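Local coordinates for uncharacterized protein (Deinococcus radiodurans, PDB 2A1V), which is of unknown function but belongs to the YjbR family (DUF419), a group of small alpha/beta proteins assigned to the same clan as the TfoX N-terminal domain, at residues 19-24 and 129-134; 45-50 and 110-115; 55-60 and 93-98. All blocks are in the same frame, centred on the assembly; numbering follows the deposited sequence.

Contact 1: 19-24 and 129-134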
ATOM      1  N   GLU A  19      -4.533  -0.412 -11.361  1.00 23.43           N
ATOM      2  CA  GLU A  19      -3.782   0.464 -12.279  1.00 23.83           C
ATOM      3  C   GLU A  19      -2.243   0.398 -12.185  1.00 22.35           C
ATOM      4  O   GLU A  19      -1.549   1.062 -12.977  1.00 21.81           O
ATOM      5  CB  GLU A  19      -4.074   1.903 -11.968  1.00 24.16           C
ATOM      6  CG  GLU A  19      -5.483   2.250 -11.739  1.00 28.66           C
ATOM      7  CD  GLU A  19      -5.528   3.581 -11.036  1.00 31.02           C
ATOM      8  OE1 GLU A  19      -4.442   3.909 -10.443  1.00 43.31           O
ATOM      9  OE2 GLU A  19      -6.599   4.265 -11.056  1.00 36.34           O
ATOM     10  N   LEU A  20      -1.729  -0.301 -11.172  1.00 20.84           N
ATOM     11  CA  LEU A  20      -0.293  -0.345 -10.910  1.00 19.99           C
ATOM     12  C   LEU A  20       0.272  -1.539 -11.658  1.00 19.14           C
ATOM     13  O   LEU A  20      -0.265  -2.646 -11.573  1.00 18.14           O
ATOM     14  CB  LEU A  20      -0.021  -0.456  -9.429  1.00 19.34           C
ATOM     15  CG  LEU A  20      -0.734   0.587  -8.596  1.00 19.98           C
ATOM     16  CD1 LEU A  20      -0.576   0.367  -7.079  1.00 16.73           C
ATOM     17  CD2 LEU A  20      -0.265   1.969  -9.039  1.00 21.80           C
ATOM     18  N   PRO A  21       1.322  -1.294 -12.463  1.00 19.22           N
ATOM     19  CA  PRO A  21       1.914  -2.330 -13.275  1.00 18.64           C
ATOM     20  C   PRO A  21       2.468  -3.493 -12.474  1.00 18.26           C
ATOM     21  O   PRO A  21       3.165  -3.296 -11.469  1.00 17.76           O
ATOM     22  CB  PRO A  21       3.055  -1.591 -14.023  1.00 17.57           C
ATOM     23  CG  PRO A  21       2.611  -0.157 -14.033  1.00 18.23           C
ATOM     24  CD  PRO A  21       1.995   0.013 -12.689  1.00 19.17           C
ATOM     25  N   HIS A  22       2.159  -4.679 -12.982  1.00 17.27           N
ATOM     26  CA  HIS A  22       2.557  -5.971 -12.411  1.00 18.42           C
ATOM     27  C   HIS A  22       2.111  -6.227 -10.958  1.00 19.30           C
ATOM     28  O   HIS A  22       2.837  -6.881 -10.164  1.00 18.53           O
ATOM     29  CB  HIS A  22       4.040  -6.163 -12.561  1.00 19.10           C
ATOM     30  CG  HIS A  22       4.524  -5.987 -13.952  1.00 20.30           C
ATOM     31  ND1 HIS A  22       4.357  -6.956 -14.924  1.00 21.50           N
ATOM     32  CD2 HIS A  22       5.148  -4.940 -14.550  1.00 20.93           C
ATOM     33  CE1 HIS A  22       4.893  -6.523 -16.052  1.00 21.61           C
ATOM     34  NE2 HIS A  22       5.383  -5.306 -15.852  1.00 19.88           N
ATOM     35  N   SER A  23       0.896  -5.742 -10.631  1.00 18.91           N
ATOM     36  CA  SER A  23       0.363  -5.948  -9.321  1.00 19.55           C
ATOM     37  C   SER A  23      -0.514  -7.195  -9.402  1.00 19.43           C
ATOM     38  O   SER A  23      -1.077  -7.507 -10.457  1.00 17.52           O
ATOM     39  CB  SER A  23      -0.416  -4.749  -8.801  1.00 19.31           C
ATOM     40  OG  SER A  23      -1.056  -5.083  -7.568  1.00 20.24           O
ATOM     41  N   LEU A  24      -0.579  -7.903  -8.282  1.00 19.33           N
ATOM     42  CA  LEU A  24      -1.245  -9.225  -8.188  1.00 20.65           C
ATOM     43  C   LEU A  24      -1.855  -9.375  -6.782  1.00 20.42           C
ATOM     44  O   LEU A  24      -1.216  -9.031  -5.773  1.00 19.38           O
ATOM     45  CB  LEU A  24      -0.174 -10.316  -8.329  1.00 23.10           C
ATOM     46  CG  LEU A  24       0.824 -10.305  -9.519  1.00 26.37           C
ATOM     47  CD1 LEU A  24       2.270 -10.752  -9.111  1.00 27.33           C
ATOM     48  CD2 LEU A  24       0.274 -11.185 -10.652  1.00 30.10           C
ATOM     49  N   GLY A 129       9.473  -3.436 -16.598  1.00 28.70           N
ATOM     50  CA  GLY A 129       8.801  -2.176 -16.835  1.00 28.01           C
ATOM     51  C   GLY A 129       8.131  -1.597 -15.596  1.00 28.49           C
ATOM     52  O   GLY A 129       6.983  -1.115 -15.671  1.00 32.52           O
ATOM     53  N   LEU A 130       8.822  -1.566 -14.464  1.00 26.12           N
ATOM     54  CA  LEU A 130       8.291  -0.882 -13.288  1.00 25.38           C
ATOM     55  C   LEU A 130       8.645   0.590 -13.355  1.00 25.02           C
ATOM     56  O   LEU A 130       9.805   0.897 -13.550  1.00 24.81           O
ATOM     57  CB  LEU A 130       8.895  -1.481 -12.014  1.00 24.10           C
ATOM     58  CG  LEU A 130       8.656  -2.975 -11.838  1.00 22.58           C
ATOM     59  CD1 LEU A 130       9.325  -3.480 -10.572  1.00 19.84           C
ATOM     60  CD2 LEU A 130       7.148  -3.308 -11.858  1.00 20.16           C
ATOM     61  N   PRO A 131       7.655   1.510 -13.179  1.00 24.88           N
ATOM     62  CA  PRO A 131       7.957   2.920 -13.411  1.00 25.52           C
ATOM     63  C   PRO A 131       8.667   3.643 -12.251  1.00 25.68           C
ATOM     64  O   PRO A 131       8.530   3.244 -11.093  1.00 26.11           O
ATOM     65  CB  PRO A 131       6.601   3.508 -13.678  1.00 24.10           C
ATOM     66  CG  PRO A 131       5.727   2.752 -12.724  1.00 25.61           C
ATOM     67  CD  PRO A 131       6.242   1.332 -12.801  1.00 25.55           C
ATOM     68  N   ASP A 132       9.461   4.664 -12.588  0.60 26.19           N
ATOM     69  CA  ASP A 132      10.127   5.542 -11.594  0.60 26.64           C
ATOM     70  C   ASP A 132       9.109   6.318 -10.745  0.60 26.17           C
ATOM     71  O   ASP A 132       9.269   6.417  -9.542  0.60 26.44           O
ATOM     72  CB  ASP A 132      11.084   6.547 -12.282  0.60 27.06           C
ATOM     73  CG  ASP A 132      11.880   7.425 -11.275  0.60 27.91           C
ATOM     74  OD1 ASP A 132      12.551   6.913 -10.332  0.60 31.56           O
ATOM     75  OD2 ASP A 132      11.859   8.655 -11.448  0.60 31.80           O
ATOM     76  N   SER A 133       8.068   6.840 -11.388  1.00 26.09           N
ATOM     77  CA  SER A 133       6.962   7.558 -10.688  1.00 26.70           C
ATOM     78  C   SER A 133       5.628   7.132 -11.272  1.00 26.87           C
ATOM     79  O   SER A 133       5.596   6.477 -12.335  1.00 26.69           O
ATOM     80  CB  SER A 133       7.099   9.096 -10.822  1.00 26.35           C
ATOM     81  OG  SER A 133       7.073   9.513 -12.203  1.00 24.56           O
ATOM     82  N   LEU A 134       4.534   7.532 -10.609  1.00 27.65           N
ATOM     83  CA  LEU A 134       3.148   7.219 -11.033  1.00 28.90           C
ATOM     84  C   LEU A 134       2.322   8.470 -11.475  1.00 30.04           C
ATOM     85  O   LEU A 134       2.350   9.533 -10.830  1.00 28.81           O
ATOM     86  CB  LEU A 134       2.368   6.474  -9.932  1.00 27.87           C
ATOM     87  CG  LEU A 134       2.969   5.142  -9.491  1.00 27.50           C
ATOM     88  CD1 LEU A 134       2.453   4.650  -8.095  1.00 25.97           C
ATOM     89  CD2 LEU A 134       2.788   4.078 -10.557  1.00 27.57           C
TER
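Two proline rings meet tip to tip here, Pro-21 CG lying 4.1 Å from Pro-131 CD. No hydrogen bond joins residues 19-24 to 129-134, and most of the contact is apolar. On one flank, the side chains of Leu-20 and Leu-134 cross at about a right angle. Leu-20 CD2 sits almost equally far from both methyls of Leu-134, 3.9 Å from CD1 and 4.0 Å from CD2. On the other flank, Leu-130 CD2 comes obliquely to the His-22 ring, 3.7 Å from His-22 CD2. The same methyl lies 4.0 Å from Pro-21 O. A chi1 of -58° sets Leu-130 CG anti to the carbonyl carbon, nearer to His-22 CD2 than CB is. Residues 20-23 form a type II beta turn that leads into strand 23-26; its closing bond, Ser-23 N to Leu-20 O, is weak. Gly-129, with positive phi, is the C-prime residue of a Schellman motif ending helix 122-128. A side chain at Gly-129 would press on the preceding carbonyl oxygen. Gly-129 O lies near the plane of the His-22 ring, at its edge, 4.4 Å from His-22 CD2. The imidazole NE2 has its hydrogen-bond partner just before this glycine, Leu-128 O. Helix 101-119 also packs against both segments: Leu-20 touches Tyr-112, Leu-130 touches Thr-116 and Leu-134 touches Leu-113.

Contact 2: 45-50 and 110-115; sequences RMYALT and GSYLLV
Ser-111 OG is gripped by two backbone groups: it donates to Tyr-47 O, and it is also hydrogen-bonded to Lys-62 N of the neighbouring strand. The Ser-111 OG to Tyr-47 O distance, 2.4 Å, is so short that its exact value is doubtful. The hydroxyl gets there because OG stands anti to the backbone N (chi1 178°). Tyr-47 and Ala-48 both face Phe-36, a classic beta bulge in strand 43-51. The bulge is therefore tied to helix 101-119, whose segment 110-115 runs at 158° to strand segment 45-50. Tyr-47 turns one face of its ring to the helix. Tyr-112 meets that face in a T-shaped stack, its edge forward, with centroids 5.3 Å apart and planes at 89°. Tyr-112 CB adds a CH-pi contact, 4.1 Å from the centroid of the Tyr-47 ring. One turn further on, Val-115 fits its two methyls against the strand: CG2 lies 3.7 Å from Tyr-47 CB, and CG1 3.5 Å from Arg-45 CB. Both phenol groups have partners beyond the contact, Tyr-47 OH on Ser-23 OG and Tyr-112 OH on Pro-21 O. These bonds hold the ring tips, while the T-shaped stack probably restricts how the rings can turn.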
ATOM      1  N   ARG A  45       6.777  -9.054  -4.547  0.60 19.68           N
ATOM      2  CA  ARG A  45       7.022  -8.475  -3.233  0.60 20.04           C
ATOM      3  C   ARG A  45       5.794  -7.705  -2.730  0.60 19.10           C
ATOM      4  O   ARG A  45       5.284  -6.836  -3.421  0.60 18.49           O
ATOM      5  CB  ARG A  45       8.223  -7.508  -3.309  0.60 21.06           C
ATOM      6  CG  ARG A  45       9.577  -8.114  -3.785  0.60 22.65           C
ATOM      7  CD  ARG A  45      10.273  -8.953  -2.713  0.60 27.15           C
ATOM      8  NE  ARG A  45       9.918 -10.373  -2.797  0.60 29.91           N
ATOM      9  CZ  ARG A  45      10.715 -11.374  -3.186  0.60 28.57           C
ATOM     10  NH1 ARG A  45      11.982 -11.195  -3.541  0.60 28.45           N
ATOM     11  NH2 ARG A  45      10.217 -12.590  -3.212  0.60 29.43           N
ATOM     12  N   MET A  46       5.347  -8.010  -1.516  1.00 18.75           N
ATOM     13  CA  MET A  46       4.180  -7.366  -0.920  1.00 19.99           C
ATOM     14  C   MET A  46       4.349  -5.861  -0.687  1.00 18.57           C
ATOM     15  O   MET A  46       5.392  -5.404  -0.228  1.00 18.04           O
ATOM     16  CB  MET A  46       3.731  -8.076   0.374  1.00 19.24           C
ATOM     17  CG  MET A  46       4.744  -8.106   1.450  1.00 24.07           C
ATOM     18  SD  MET A  46       4.452  -9.322   2.811  1.00 28.66           S
ATOM     19  CE  MET A  46       2.873  -8.819   3.345  1.00 31.86           C
ATOM     20  N   TYR A  47       3.298  -5.100  -1.012  1.00 17.37           N
ATOM     21  CA  TYR A  47       3.310  -3.675  -0.779  1.00 17.46           C
ATOM     22  C   TYR A  47       2.063  -3.151  -0.063  1.00 16.92           C
ATOM     23  O   TYR A  47       2.046  -1.983   0.308  1.00 17.06           O
ATOM     24  CB  TYR A  47       3.547  -2.911  -2.107  1.00 16.87           C
ATOM     25  CG  TYR A  47       2.403  -2.941  -3.088  1.00 17.95           C
ATOM     26  CD1 TYR A  47       1.360  -2.017  -3.006  1.00 17.18           C
ATOM     27  CD2 TYR A  47       2.344  -3.917  -4.107  1.00 16.86           C
ATOM     28  CE1 TYR A  47       0.299  -2.061  -3.905  1.00 16.15           C
ATOM     29  CE2 TYR A  47       1.287  -3.964  -4.992  1.00 15.46           C
ATOM     30  CZ  TYR A  47       0.276  -3.024  -4.904  1.00 15.76           C
ATOM     31  OH  TYR A  47      -0.778  -3.057  -5.795  1.00 15.78           O
ATOM     32  N   ALA A  48       1.007  -3.956   0.047  1.00 16.19           N
ATOM     33  CA  ALA A  48      -0.172  -3.567   0.825  1.00 16.55           C
ATOM     34  C   ALA A  48      -0.913  -4.820   1.283  1.00 16.79           C
ATOM     35  O   ALA A  48      -0.877  -5.836   0.596  1.00 16.67           O
ATOM     36  CB  ALA A  48      -1.060  -2.719   0.047  1.00 15.97           C
ATOM     37  N   LEU A  49      -1.543  -4.764   2.454  1.00 16.42           N
ATOM     38  CA  LEU A  49      -2.330  -5.891   2.948  1.00 18.52           C
ATOM     39  C   LEU A  49      -3.551  -5.377   3.717  1.00 17.93           C
ATOM     40  O   LEU A  49      -3.479  -4.332   4.413  1.00 17.86           O
ATOM     41  CB  LEU A  49      -1.537  -6.770   3.928  1.00 19.38           C
ATOM     42  CG  LEU A  49      -0.123  -7.275   3.787  1.00 22.89           C
ATOM     43  CD1 LEU A  49       0.920  -6.126   3.794  1.00 24.64           C
ATOM     44  CD2 LEU A  49       0.064  -8.254   4.979  1.00 22.14           C
ATOM     45  N   THR A  50      -4.641  -6.123   3.661  1.00 18.02           N
ATOM     46  CA  THR A  50      -5.790  -5.812   4.531  1.00 19.04           C
ATOM     47  C   THR A  50      -6.601  -7.068   4.810  1.00 19.26           C
ATOM     48  O   THR A  50      -6.668  -7.944   3.956  1.00 20.40           O
ATOM     49  CB  THR A  50      -6.729  -4.702   3.912  1.00 19.51           C
ATOM     50  OG1 THR A  50      -7.652  -4.172   4.912  1.00 19.29           O
ATOM     51  CG2 THR A  50      -7.462  -5.251   2.708  1.00 19.02           C
ATOM     52  N   GLY A 110       2.629   5.220  -2.855  1.00 17.07           N
ATOM     53  CA  GLY A 110       3.983   5.342  -2.346  1.00 16.69           C
ATOM     54  C   GLY A 110       4.604   4.018  -1.892  1.00 17.05           C
ATOM     55  O   GLY A 110       5.832   3.783  -2.067  1.00 17.46           O
ATOM     56  N   SER A 111       3.779   3.168  -1.268  1.00 15.98           N
ATOM     57  CA  SER A 111       4.232   1.878  -0.737  1.00 15.82           C
ATOM     58  C   SER A 111       4.678   0.973  -1.919  1.00 16.07           C
ATOM     59  O   SER A 111       5.761   0.427  -1.912  1.00 15.19           O
ATOM     60  CB  SER A 111       3.108   1.211   0.083  1.00 15.75           C
ATOM     61  OG  SER A 111       3.507  -0.062   0.567  1.00 14.95           O
ATOM     62  N   TYR A 112       3.826   0.895  -2.943  1.00 15.73           N
ATOM     63  CA  TYR A 112       4.147   0.277  -4.248  1.00 16.46           C
ATOM     64  C   TYR A 112       5.478   0.769  -4.816  1.00 16.36           C
ATOM     65  O   TYR A 112       6.325  -0.042  -5.173  1.00 16.57           O
ATOM     66  CB  TYR A 112       3.006   0.526  -5.269  1.00 16.24           C
ATOM     67  CG  TYR A 112       3.294   0.104  -6.698  1.00 14.83           C
ATOM     68  CD1 TYR A 112       3.952   0.952  -7.552  1.00 17.37           C
ATOM     69  CD2 TYR A 112       2.955  -1.174  -7.161  1.00 16.23           C
ATOM     70  CE1 TYR A 112       4.283   0.559  -8.829  1.00 17.05           C
ATOM     71  CE2 TYR A 112       3.237  -1.578  -8.443  1.00 16.25           C
ATOM     72  CZ  TYR A 112       3.904  -0.701  -9.284  1.00 17.04           C
ATOM     73  OH  TYR A 112       4.202  -1.056 -10.568  1.00 14.15           O
ATOM     74  N   LEU A 113       5.650   2.086  -4.931  1.00 17.14           N
ATOM     75  CA  LEU A 113       6.916   2.651  -5.480  1.00 17.62           C
ATOM     76  C   LEU A 113       8.147   2.282  -4.670  1.00 17.65           C
ATOM     77  O   LEU A 113       9.210   1.914  -5.224  1.00 17.09           O
ATOM     78  CB  LEU A 113       6.841   4.156  -5.618  1.00 17.48           C
ATOM     79  CG  LEU A 113       6.023   4.584  -6.832  1.00 24.08           C
ATOM     80  CD1 LEU A 113       5.635   6.116  -6.708  1.00 28.22           C
ATOM     81  CD2 LEU A 113       6.788   4.298  -8.134  1.00 22.96           C
ATOM     82  N   LEU A 114       7.994   2.366  -3.359  1.00 17.79           N
ATOM     83  CA  LEU A 114       9.095   2.062  -2.459  1.00 18.38           C
ATOM     84  C   LEU A 114       9.496   0.625  -2.668  1.00 17.51           C
ATOM     85  O   LEU A 114      10.670   0.286  -2.751  1.00 16.24           O
ATOM     86  CB  LEU A 114       8.634   2.325  -1.025  1.00 18.83           C
ATOM     87  CG  LEU A 114       9.417   2.064   0.233  1.00 22.32           C
ATOM     88  CD1 LEU A 114       8.803   2.965   1.376  1.00 24.60           C
ATOM     89  CD2 LEU A 114       9.361   0.600   0.603  1.00 26.72           C
ATOM     90  N   VAL A 115       8.513  -0.254  -2.726  1.00 16.70           N
ATOM     91  CA  VAL A 115       8.806  -1.655  -2.948  1.00 18.65           C
ATOM     92  C   VAL A 115       9.520  -1.926  -4.282  1.00 17.98           C
ATOM     93  O   VAL A 115      10.469  -2.680  -4.321  1.00 17.17           O
ATOM     94  CB  VAL A 115       7.578  -2.572  -2.735  1.00 18.14           C
ATOM     95  CG1 VAL A 115       7.897  -3.981  -3.145  1.00 19.70           C
ATOM     96  CG2 VAL A 115       7.115  -2.529  -1.276  1.00 20.14           C
TER

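Contact 3: 55-60 and 93-98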
ATOM      1  N   ASP A  55     -14.505  -4.532   9.533  1.00 23.18           N
ATOM      2  CA  ASP A  55     -15.132  -3.248   9.225  1.00 23.27           C
ATOM      3  C   ASP A  55     -15.005  -2.362  10.479  1.00 22.56           C
ATOM      4  O   ASP A  55     -15.539  -2.707  11.505  1.00 23.21           O
ATOM      5  CB  ASP A  55     -16.585  -3.527   8.854  1.00 24.28           C
ATOM      6  CG  ASP A  55     -17.388  -2.282   8.482  1.00 27.72           C
ATOM      7  OD1 ASP A  55     -16.880  -1.133   8.388  1.00 31.99           O
ATOM      8  OD2 ASP A  55     -18.614  -2.482   8.316  1.00 38.37           O
ATOM      9  N   PRO A  56     -14.262  -1.251  10.415  1.00 20.67           N
ATOM     10  CA  PRO A  56     -13.559  -0.737   9.241  1.00 21.18           C
ATOM     11  C   PRO A  56     -12.295  -1.558   8.904  1.00 20.83           C
ATOM     12  O   PRO A  56     -11.663  -2.250   9.779  1.00 19.65           O
ATOM     13  CB  PRO A  56     -13.205   0.723   9.635  1.00 20.80           C
ATOM     14  CG  PRO A  56     -13.006   0.663  11.081  1.00 22.02           C
ATOM     15  CD  PRO A  56     -14.072  -0.364  11.574  1.00 21.60           C
ATOM     16  N   LEU A  57     -11.957  -1.501   7.628  1.00 18.99           N
ATOM     17  CA  LEU A  57     -10.754  -2.126   7.177  1.00 18.91           C
ATOM     18  C   LEU A  57      -9.535  -1.501   7.868  1.00 18.62           C
ATOM     19  O   LEU A  57      -9.536  -0.336   8.311  1.00 16.63           O
ATOM     20  CB  LEU A  57     -10.643  -1.998   5.651  1.00 19.83           C
ATOM     21  CG  LEU A  57     -11.637  -2.730   4.747  1.00 19.50           C
ATOM     22  CD1 LEU A  57     -11.359  -2.342   3.243  1.00 22.30           C
ATOM     23  CD2 LEU A  57     -11.559  -4.261   4.864  1.00 20.38           C
ATOM     24  N   ARG A  58      -8.488  -2.314   7.966  1.00 18.80           N
ATOM     25  CA  ARG A  58      -7.170  -1.830   8.329  1.00 19.39           C
ATOM     26  C   ARG A  58      -6.183  -2.133   7.220  1.00 18.56           C
ATOM     27  O   ARG A  58      -6.029  -3.277   6.785  1.00 17.27           O
ATOM     28  CB  ARG A  58      -6.695  -2.427   9.666  1.00 20.96           C
ATOM     29  CG  ARG A  58      -7.819  -2.443  10.668  1.00 25.83           C
ATOM     30  CD  ARG A  58      -7.389  -2.048  12.045  1.00 32.23           C
ATOM     31  NE  ARG A  58      -8.571  -1.553  12.762  1.00 34.69           N
ATOM     32  CZ  ARG A  58      -8.514  -0.916  13.920  1.00 35.17           C
ATOM     33  NH1 ARG A  58      -7.335  -0.712  14.520  1.00 34.33           N
ATOM     34  NH2 ARG A  58      -9.653  -0.524  14.498  1.00 36.99           N
ATOM     35  N   LEU A  59      -5.532  -1.060   6.776  1.00 17.22           N
ATOM     36  CA  LEU A  59      -4.672  -1.100   5.660  1.00 16.77           C
ATOM     37  C   LEU A  59      -3.211  -0.970   6.119  1.00 16.43           C
ATOM     38  O   LEU A  59      -2.797   0.058   6.679  1.00 16.12           O
ATOM     39  CB  LEU A  59      -5.060   0.023   4.689  1.00 16.30           C
ATOM     40  CG  LEU A  59      -4.184   0.068   3.437  1.00 16.79           C
ATOM     41  CD1 LEU A  59      -4.308  -1.222   2.672  1.00 18.84           C
ATOM     42  CD2 LEU A  59      -4.490   1.297   2.551  1.00 17.20           C
ATOM     43  N   SER A  60      -2.452  -2.023   5.851  1.00 15.43           N
ATOM     44  CA  SER A  60      -1.021  -2.040   6.113  1.00 15.96           C
ATOM     45  C   SER A  60      -0.243  -1.726   4.831  1.00 15.23           C
ATOM     46  O   SER A  60      -0.500  -2.300   3.798  1.00 14.53           O
ATOM     47  CB  SER A  60      -0.583  -3.391   6.703  1.00 15.21           C
ATOM     48  OG  SER A  60      -1.077  -3.577   8.039  1.00 16.21           O
ATOM     49  N   VAL A  93      -3.141   1.556   8.845  1.00 18.71           N
ATOM     50  CA  VAL A  93      -4.082   2.670   8.828  1.00 19.43           C
ATOM     51  C   VAL A  93      -5.511   2.158   8.861  1.00 19.66           C
ATOM     52  O   VAL A  93      -5.909   1.304   8.011  1.00 18.18           O
ATOM     53  CB  VAL A  93      -3.955   3.515   7.543  1.00 19.19           C
ATOM     54  CG1 VAL A  93      -4.767   4.757   7.665  1.00 21.84           C
ATOM     55  CG2 VAL A  93      -2.531   3.871   7.311  1.00 23.15           C
ATOM     56  N   THR A  94      -6.284   2.681   9.824  1.00 19.41           N
ATOM     57  CA  THR A  94      -7.705   2.358   9.892  1.00 19.99           C
ATOM     58  C   THR A  94      -8.464   3.125   8.817  1.00 19.97           C
ATOM     59  O   THR A  94      -8.396   4.357   8.760  1.00 21.88           O
ATOM     60  CB  THR A  94      -8.254   2.677  11.307  1.00 19.62           C
ATOM     61  OG1 THR A  94      -7.352   2.146  12.281  1.00 22.60           O
ATOM     62  CG2 THR A  94      -9.649   2.068  11.531  1.00 19.08           C
ATOM     63  N   LEU A  95      -9.163   2.421   7.939  1.00 20.55           N
ATOM     64  CA  LEU A  95      -9.924   3.077   6.870  1.00 20.66           C
ATOM     65  C   LEU A  95     -11.370   3.426   7.296  1.00 21.06           C
ATOM     66  O   LEU A  95     -12.383   2.862   6.813  1.00 21.64           O
ATOM     67  CB  LEU A  95      -9.926   2.202   5.623  1.00 20.79           C
ATOM     68  CG  LEU A  95      -8.566   1.769   5.070  1.00 18.60           C
ATOM     69  CD1 LEU A  95      -8.852   1.003   3.787  1.00 17.29           C
ATOM     70  CD2 LEU A  95      -7.619   2.933   4.827  1.00 15.27           C
ATOM     71  N   ASP A  96     -11.451   4.377   8.206  1.00 21.75           N
ATOM     72  CA  ASP A  96     -12.731   4.832   8.769  1.00 21.77           C
ATOM     73  C   ASP A  96     -13.028   6.265   8.426  1.00 22.10           C
ATOM     74  O   ASP A  96     -13.942   6.835   9.002  1.00 23.94           O
ATOM     75  CB  ASP A  96     -12.741   4.655  10.285  1.00 21.58           C
ATOM     76  CG  ASP A  96     -11.630   5.374  10.979  1.00 21.52           C
ATOM     77  OD1 ASP A  96     -10.814   6.072  10.318  1.00 19.79           O
ATOM     78  OD2 ASP A  96     -11.556   5.233  12.217  1.00 22.37           O
ATOM     79  N   GLY A  97     -12.266   6.868   7.522  1.00 21.55           N
ATOM     80  CA  GLY A  97     -12.550   8.225   7.122  1.00 22.28           C
ATOM     81  C   GLY A  97     -11.835   9.298   7.922  1.00 23.29           C
ATOM     82  O   GLY A  97     -11.967  10.483   7.612  1.00 23.71           O
ATOM     83  N   THR A  98     -11.013   8.880   8.896  1.00 23.47           N
ATOM     84  CA  THR A  98     -10.316   9.780   9.775  1.00 22.56           C
ATOM     85  C   THR A  98      -9.013  10.263   9.187  1.00 23.35           C
ATOM     86  O   THR A  98      -8.469  11.248   9.646  1.00 22.51           O
ATOM     87  CB  THR A  98     -10.055   9.120  11.168  1.00 22.33           C
ATOM     88  OG1 THR A  98      -9.426   7.821  11.034  1.00 21.61           O
ATOM     89  CG2 THR A  98     -11.337   8.952  11.891  1.00 22.64           C
TER
HETATM   90  O   HOH W   1     -13.205   0.473   5.921  1.00 15.25           O
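Three backbone hydrogen bonds join Leu-57 and Leu-59 to Val-93 and Leu-95. Leu-59 and Val-93 form an antiparallel hydrogen-bonded pair, both bonds 2.7 Å: Leu-59 N to Val-93 O, at 178°, and Val-93 N to Leu-59 O. Leu-95 N donates to Leu-57 O at 2.8 Å. Leu-95 is the centre of an inverse gamma turn. Regular pairing gives way here to a water bridge, the water accepting from Leu-57 N at 2.9 Å and donating to Leu-95 O.

The apolar contacts centre on Leu-95, whose CD2 is 3.9 Å from Leu-59 CB and whose CD1 is 4.0 Å from Leu-57 CB. An alanine at Leu-95 would probably open a gap beside these two CB atoms. Leu-59 and Leu-95 also touch Leu-13 of helix 10-17, while Val-93 and Leu-95 touch Leu-104 of helix 101-119. Pro-56, which follows a cis peptide bond, sets its CG 3.7 Å from Thr-94 CG2.

Polar side chains meet more loosely. Arg-58 and Thr-94, a non-hydrogen-bonded pair, lie side by side on the face of the sheet away from Leu-59 and Val-93. Thr-94 OG1 sits over the centre of one guanidinium face, 3.6 Å from Arg-58 NH1.

With the strands fastened through their backbones, the side chains of Leu-59 and Val-93 are available to pack on helices 10-17 and 101-119.

How the contacts relate
All three contacts reach one antiparallel sheet. Contact 1 lies at the turn leading into strand 23-26, one of the two outermost strands, contact 2 on strand 43-51, and contact 3 between strands 58-62 and 90-94. Contacts 1 and 3 fall on opposite sides of the chain's centre, their centres about 24 Å apart. Contact 2 lies between them in the strand order, its centre about 11 Å from that of contact 1 and about 16 Å from that of contact 3. It touches both, and strand 43-51 pairs with 58-62. Along the chain, contact 1 encloses contact 2, which encloses contact 3. Helix 101-119 forms one half of contact 2 and packs on residues of contacts 1 and 3. Contact 1 brings the region after helix 122-128 back beside the turn before strand 23-26.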